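Local coordinates for endo-1,3-beta-glucanase, family GH16 (Zobellia galactanivorans, PDB 5FUI), which carries a C-terminal family 6 carbohydrate-binding module that binds laminarin, the substrate of this marine laminarinase, at residues 25-28 / 34-37. Residues are numbered along the deposited sequence; the frame is centred on the assembly and turned at random.
With MG (magnesium ion), chain E.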
ATOM      1  N   GLN A  25       1.725 -12.692  -3.973  1.00 13.00           N
ATOM      2  CA  GLN A  25       1.330 -13.843  -3.181  1.00 13.37           C
ATOM      3  C   GLN A  25       1.324 -13.439  -1.716  1.00 13.68           C
ATOM      4  O   GLN A  25       2.060 -12.593  -1.270  1.00 19.34           O
ATOM      5  CB  GLN A  25       2.343 -14.980  -3.320  1.00 15.41           C
ATOM      6  CG  GLN A  25       2.286 -15.596  -4.727  1.00 20.54           C
ATOM      7  CD  GLN A  25       3.286 -16.666  -4.943  1.00 25.36           C
ATOM      8  OE1 GLN A  25       3.529 -17.487  -4.073  1.00 36.59           O
ATOM      9  NE2 GLN A  25       3.920 -16.626  -6.090  1.00 27.21           N
ATOM     10  N   LYS A  26       0.491 -14.098  -0.944  1.00 11.80           N
ATOM     11  CA  LYS A  26       0.447 -13.913   0.528  0.50 13.83           C
ATOM     12  C   LYS A  26       1.458 -14.834   1.237  1.00 14.34           C
ATOM     13  O   LYS A  26       1.756 -15.961   0.750  1.00 14.41           O
ATOM     14  CB  LYS A  26      -0.946 -14.270   1.079  0.50 14.23           C
ATOM     15  CG  LYS A  26      -2.120 -13.433   0.570  0.50 15.97           C
ATOM     16  CD  LYS A  26      -3.399 -13.907   1.245  0.50 22.20           C
ATOM     17  CE  LYS A  26      -4.623 -13.172   0.768  0.50 23.99           C
ATOM     18  NZ  LYS A  26      -4.394 -12.637  -0.580  0.50 26.36           N
ATOM     19  N   GLU A  27       1.958 -14.380   2.389  1.00 13.25           N
ATOM     20  CA  GLU A  27       2.913 -15.196   3.146  1.00 12.51           C
ATOM     21  C   GLU A  27       2.800 -14.780   4.614  1.00 11.80           C
ATOM     22  O   GLU A  27       2.337 -13.690   4.919  1.00 12.83           O
ATOM     23  CB  GLU A  27       4.351 -15.048   2.644  1.00 11.81           C
ATOM     24  CG  GLU A  27       4.858 -13.613   2.792  1.00 13.27           C
ATOM     25  CD  GLU A  27       6.292 -13.456   2.394  1.00 14.75           C
ATOM     26  OE1 GLU A  27       7.076 -14.434   2.495  1.00 20.00           O
ATOM     27  OE2 GLU A  27       6.711 -12.329   2.019  1.00 16.20           O
ATOM     28  N   PRO A  28       3.150 -15.677   5.566  1.00 12.95           N
ATOM     29  CA  PRO A  28       3.085 -15.286   6.974  1.00 12.25           C
ATOM     30  C   PRO A  28       4.051 -14.128   7.247  1.00 11.38           C
ATOM     31  O   PRO A  28       5.142 -14.109   6.723  1.00 12.70           O
ATOM     32  CB  PRO A  28       3.529 -16.567   7.731  1.00 16.18           C
ATOM     33  CG  PRO A  28       3.723 -17.598   6.705  1.00 19.96           C
ATOM     34  CD  PRO A  28       3.580 -17.059   5.361  1.00 15.15           C
ATOM     35  N   GLU A  34      -0.534 -11.850   7.841  1.00 13.07           N
ATOM     36  CA  GLU A  34       0.090 -12.092   6.526  1.00 11.77           C
ATOM     37  C   GLU A  34       0.650 -10.773   6.018  1.00  9.87           C
ATOM     38  O   GLU A  34       0.212  -9.674   6.438  1.00 11.98           O
ATOM     39  CB  GLU A  34      -0.896 -12.770   5.455  1.00 11.00           C
ATOM     40  CG  GLU A  34      -1.270 -14.170   5.843  1.00 16.84           C
ATOM     41  CD  GLU A  34      -2.417 -14.628   4.929  1.00 17.38           C
ATOM     42  OE1 GLU A  34      -3.543 -14.047   5.023  1.00 21.53           O
ATOM     43  OE2 GLU A  34      -2.166 -15.497   4.090  1.00 22.02           O
ATOM     44  N   ASN A  35       1.551 -10.884   5.066  1.00  9.69           N
ATOM     45  CA  ASN A  35       1.917  -9.767   4.207  1.00  9.74           C
ATOM     46  C   ASN A  35       1.834 -10.195   2.796  1.00 10.85           C
ATOM     47  O   ASN A  35       1.769 -11.352   2.483  1.00 11.20           O
ATOM     48  CB  ASN A  35       3.338  -9.222   4.546  1.00 10.98           C
ATOM     49  CG  ASN A  35       4.462 -10.196   4.296  1.00  9.13           C
ATOM     50  OD1 ASN A  35       4.877 -10.916   5.187  1.00 13.20           O
ATOM     51  ND2 ASN A  35       4.996 -10.209   3.105  1.00  9.61           N
ATOM     52  N   VAL A  36       1.757  -9.213   1.922  1.00  9.78           N
ATOM     53  CA  VAL A  36       1.878  -9.440   0.431  1.00 10.50           C
ATOM     54  C   VAL A  36       3.360  -9.470   0.119  1.00 10.32           C
ATOM     55  O   VAL A  36       4.147  -8.526   0.499  1.00 10.23           O
ATOM     56  CB  VAL A  36       1.133  -8.328  -0.346  1.00  9.14           C
ATOM     57  CG1 VAL A  36       1.105  -8.668  -1.806  1.00 12.41           C
ATOM     58  CG2 VAL A  36      -0.291  -8.314   0.157  1.00 12.82           C
ATOM     59  N   GLY A  37       3.771 -10.531  -0.611  1.00 12.05           N
ATOM     60  CA  GLY A  37       5.125 -10.655  -1.104  1.00 10.96           C
ATOM     61  C   GLY A  37       5.145 -11.096  -2.580  1.00 10.34           C
ATOM     62  O   GLY A  37       4.086 -11.172  -3.215  1.00 11.60           O
TER
HETATM   63 MG    MG E1386      -0.856  -7.761   6.996  1.00 10.89          MG
HETATM   64  O   HOH W   1      -1.724  -8.875   8.861  1.00 30.25           O
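E27 and N35 face each other as a hydrogen-bonded pair of the antiparallel hairpin formed by residues 25-28 and 34-37. N35 N reaches E27 O at 2.9 Å, and E27 N returns a more bent bond to N35 O. A second such pair joins Q25 and G37, where G37 N meets Q25 O at 2.8 Å, almost straight; K26 and V36 form the non-hydrogen-bonded pair between them. CA-H...O contacts supplement this ladder, the shortest from E34 CA to E27 O at 3.2 Å.

The side chains of E27 and N35 lean together over one face of the hairpin. Each has CG set between its backbone N and carbonyl carbon (chi1 62° and 64°), which brings both ends back toward the opposite strand. N35 ND2 then donates, close to its own amide plane, to the anti side of E27 OE2 at 2.9 Å, somewhat out of the carboxylate plane, with carboxylate and amide planes turned 55° apart. The same amide nitrogen makes a weak bond to V36 O, so two acceptors, one weakly held, probably limit its rotation. With an alanine at E27, N35 ND2 would probably keep just the weak bond to V36 O, leaving the amide less firmly held.

On the other face, K26 and E34 meet through the lysine's aliphatic part: E34 OE2 lies 3.5 Å from K26 CB.

E34 O binds the magnesium ion at 2.3 Å, alongside water 1, E14, E16 and N126. V36 shares backbone hydrogen bonds with I125, and E27 and N35 both touch N124, which sets the hairpin against strand 124-131 in the four-stranded sheet of the family 6 module's beta-sandwich.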